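Local coordinates for single-stranded DNA-binding protein WHY1, chloroplastic (PDB 4KOO), which binds single-stranded DNA in chloroplasts and nucleus, guarding plastid genome stability against illegitimate recombination and modulating telomere length, at residues S116-F120 with R141-L147. Residues are numbered along the deposited sequence; the frame is centred on the assembly and turned at random.
Sequences SGHFF and RAEFAVL
H118 and F144 stack face to face. Their planes lie within 2° of each other and their ring centroids are 3.9 Å apart. The CB of F144 already points toward the strand, and with CG anti to the backbone N (chi1 -166°) the ring lies over that of H118. F144 and F120 meet edge to edge, CE1 of F120 4.1 Å from CE1 of F144. Beyond it, CZ of F120 touches CD1 of L147, one helical turn on. I139, on the neighbouring strand 131-139, also packs against F120 and F144. A serine in place of F144 would probably leave the H118 ring without its stacking partner and open a gap beside F120.

The end near S116 is looser and wet. S116 O lies 3.6 Å from CB of R141, a van der Waals contact. No direct hydrogen bond crosses the contact. Two waters bridge S116 OG to R141. One accepts from R141 N (3.0 Å); the other, in the guanidinium plane, accepts from NH1. NH2 of R141 forms a salt bridge with E85 of the second subunit.

Ring stacking and apolar contact thus join helix 141-158 to the sheet of strands 118-126 and 131-139, while R141's polar contacts run through water and to the second subunit.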
ATOM      1  N   SER A 116       1.130  19.572 -17.501  1.00 26.88           N
ATOM      2  CA  SER A 116       1.415  18.452 -16.638  1.00 28.29           C
ATOM      3  C   SER A 116       0.175  17.615 -16.336  1.00 20.03           C
ATOM      4  O   SER A 116       0.297  16.569 -15.692  1.00 25.20           O
ATOM      5  CB  SER A 116       2.018  18.963 -15.346  1.00 32.16           C
ATOM      6  OG  SER A 116       1.106  19.859 -14.758  1.00 27.77           O
ATOM      7  N   GLY A 117      -0.997  18.039 -16.803  1.00 18.44           N
ATOM      8  CA  GLY A 117      -2.204  17.272 -16.578  1.00 20.75           C
ATOM      9  C   GLY A 117      -2.436  16.221 -17.651  1.00 23.35           C
ATOM     10  O   GLY A 117      -1.556  15.928 -18.460  1.00 19.95           O
ATOM     11  N   HIS A 118      -3.612  15.625 -17.616  1.00 17.25           N
ATOM     12  CA  HIS A 118      -4.017  14.583 -18.562  1.00 16.11           C
ATOM     13  C   HIS A 118      -5.416  14.936 -18.986  1.00 20.49           C
ATOM     14  O   HIS A 118      -6.062  15.784 -18.375  1.00 20.30           O
ATOM     15  CB  HIS A 118      -4.048  13.198 -17.905  1.00 16.82           C
ATOM     16  CG  HIS A 118      -2.728  12.503 -17.860  1.00 14.68           C
ATOM     17  ND1 HIS A 118      -1.707  12.903 -17.033  1.00 19.23           N
ATOM     18  CD2 HIS A 118      -2.235  11.469 -18.590  1.00 18.64           C
ATOM     19  CE1 HIS A 118      -0.653  12.123 -17.220  1.00 20.50           C
ATOM     20  NE2 HIS A 118      -0.946  11.243 -18.160  1.00 18.14           N
ATOM     21  N   PHE A 119      -5.889  14.291 -20.044  1.00 20.39           N
ATOM     22  CA  PHE A 119      -7.313  14.238 -20.298  1.00 15.13           C
ATOM     23  C   PHE A 119      -7.807  12.810 -20.418  1.00 16.21           C
ATOM     24  O   PHE A 119      -7.049  11.898 -20.745  1.00 14.27           O
ATOM     25  CB  PHE A 119      -7.693  15.077 -21.505  1.00 18.34           C
ATOM     26  CG  PHE A 119      -7.264  14.507 -22.830  1.00 21.24           C
ATOM     27  CD1 PHE A 119      -8.026  13.543 -23.478  1.00 22.58           C
ATOM     28  CD2 PHE A 119      -6.114  14.973 -23.453  1.00 19.84           C
ATOM     29  CE1 PHE A 119      -7.622  13.047 -24.725  1.00 24.02           C
ATOM     30  CE2 PHE A 119      -5.715  14.486 -24.680  1.00 25.28           C
ATOM     31  CZ  PHE A 119      -6.474  13.529 -25.322  1.00 26.93           C
ATOM     32  N   PHE A 120      -9.093  12.627 -20.126  1.00 16.83           N
ATOM     33  CA  PHE A 120      -9.825  11.428 -20.481  1.00 14.50           C
ATOM     34  C   PHE A 120     -10.825  11.834 -21.573  1.00 16.30           C
ATOM     35  O   PHE A 120     -11.527  12.843 -21.462  1.00 18.18           O
ATOM     36  CB  PHE A 120     -10.646  10.893 -19.324  1.00 16.99           C
ATOM     37  CG  PHE A 120      -9.865  10.159 -18.273  1.00 19.86           C
ATOM     38  CD1 PHE A 120      -8.698  10.668 -17.762  1.00 30.86           C
ATOM     39  CD2 PHE A 120     -10.330   8.949 -17.779  1.00 26.65           C
ATOM     40  CE1 PHE A 120      -7.994   9.968 -16.786  1.00 26.09           C
ATOM     41  CE2 PHE A 120      -9.634   8.249 -16.802  1.00 26.98           C
ATOM     42  CZ  PHE A 120      -8.470   8.764 -16.306  1.00 24.96           C
ATOM     43  N   ARG A 141      -2.629  17.423 -12.733  1.00 15.80           N
ATOM     44  CA  ARG A 141      -1.647  16.512 -12.225  1.00 18.04           C
ATOM     45  C   ARG A 141      -2.004  15.940 -10.845  1.00 14.20           C
ATOM     46  O   ARG A 141      -1.852  14.748 -10.609  1.00 13.86           O
ATOM     47  CB  ARG A 141      -0.310  17.223 -12.216  1.00 15.43           C
ATOM     48  CG  ARG A 141       0.797  16.451 -11.651  1.00 22.99           C
ATOM     49  CD  ARG A 141       2.050  17.317 -11.854  1.00 29.42           C
ATOM     50  NE  ARG A 141       3.166  16.807 -11.103  1.00 22.09           N
ATOM     51  CZ  ARG A 141       4.151  17.564 -10.649  1.00 27.50           C
ATOM     52  NH1 ARG A 141       4.117  18.872 -10.859  1.00 26.68           N
ATOM     53  NH2 ARG A 141       5.147  17.009  -9.984  1.00 23.79           N
ATOM     54  N   ALA A 142      -2.480  16.800  -9.951  1.00 12.25           N
ATOM     55  CA  ALA A 142      -2.864  16.409  -8.589  1.00 14.61           C
ATOM     56  C   ALA A 142      -4.061  15.458  -8.611  1.00 13.01           C
ATOM     57  O   ALA A 142      -4.051  14.461  -7.920  1.00 12.88           O
ATOM     58  CB  ALA A 142      -3.215  17.636  -7.777  1.00 14.32           C
ATOM     59  N   GLU A 143      -5.065  15.768  -9.435  1.00 12.95           N
ATOM     60  CA  GLU A 143      -6.250  14.920  -9.593  1.00 12.42           C
ATOM     61  C   GLU A 143      -5.877  13.535 -10.139  1.00 14.54           C
ATOM     62  O   GLU A 143      -6.401  12.524  -9.708  1.00 13.35           O
ATOM     63  CB  GLU A 143      -7.267  15.605 -10.510  1.00 14.58           C
ATOM     64  CG  GLU A 143      -7.937  16.802  -9.894  1.00 17.46           C
ATOM     65  CD  GLU A 143      -8.710  17.660 -10.878  1.00 23.70           C
ATOM     66  OE1 GLU A 143      -8.420  17.602 -12.088  1.00 21.42           O
ATOM     67  OE2 GLU A 143      -9.587  18.424 -10.427  1.00 23.75           O
ATOM     68  N   PHE A 144      -4.955  13.505 -11.107  1.00 12.74           N
ATOM     69  CA  PHE A 144      -4.506  12.259 -11.720  1.00 11.17           C
ATOM     70  C   PHE A 144      -3.774  11.419 -10.702  1.00 11.07           C
ATOM     71  O   PHE A 144      -3.923  10.181 -10.669  1.00 12.77           O
ATOM     72  CB  PHE A 144      -3.607  12.576 -12.920  1.00 12.23           C
ATOM     73  CG  PHE A 144      -3.348  11.402 -13.812  1.00 11.44           C
ATOM     74  CD1 PHE A 144      -4.337  10.943 -14.671  1.00 19.86           C
ATOM     75  CD2 PHE A 144      -2.138  10.756 -13.790  1.00 17.93           C
ATOM     76  CE1 PHE A 144      -4.108   9.833 -15.477  1.00 21.32           C
ATOM     77  CE2 PHE A 144      -1.903   9.636 -14.615  1.00 18.49           C
ATOM     78  CZ  PHE A 144      -2.871   9.204 -15.452  1.00 16.27           C
ATOM     79  N   ALA A 145      -3.014  12.082  -9.835  1.00 12.99           N
ATOM     80  CA  ALA A 145      -2.260  11.397  -8.810  1.00 11.85           C
ATOM     81  C   ALA A 145      -3.199  10.743  -7.805  1.00 14.80           C
ATOM     82  O   ALA A 145      -2.924   9.640  -7.349  1.00  9.89           O
ATOM     83  CB  ALA A 145      -1.287  12.345  -8.085  1.00 14.24           C
ATOM     84  N   VAL A 146      -4.306  11.415  -7.479  1.00 12.87           N
ATOM     85  CA  VAL A 146      -5.343  10.792  -6.635  1.00 11.30           C
ATOM     86  C   VAL A 146      -5.959   9.556  -7.323  1.00 11.94           C
ATOM     87  O   VAL A 146      -6.153   8.497  -6.709  1.00 11.59           O
ATOM     88  CB  VAL A 146      -6.444  11.820  -6.299  1.00 14.79           C
ATOM     89  CG1 VAL A 146      -7.614  11.187  -5.535  1.00 12.15           C
ATOM     90  CG2 VAL A 146      -5.857  12.930  -5.462  1.00 19.77           C
ATOM     91  N   LEU A 147      -6.285   9.697  -8.610  1.00 11.62           N
ATOM     92  CA  LEU A 147      -6.803   8.555  -9.364  1.00 12.76           C
ATOM     93  C   LEU A 147      -5.808   7.384  -9.340  1.00 12.07           C
ATOM     94  O   LEU A 147      -6.190   6.234  -9.087  1.00 12.11           O
ATOM     95  CB  LEU A 147      -7.173   8.960 -10.799  1.00 14.22           C
ATOM     96  CG  LEU A 147      -8.344   9.911 -11.007  1.00 16.11           C
ATOM     97  CD1 LEU A 147      -8.506  10.219 -12.478  1.00 17.50           C
ATOM     98  CD2 LEU A 147      -9.615   9.327 -10.444  1.00 16.91           C
TER
HETATM   99  O   HOH W   1      -1.740  20.070 -13.918  1.00 22.78           O
HETATM  100  O   HOH W   2       2.624  20.840 -12.746  1.00 36.10           O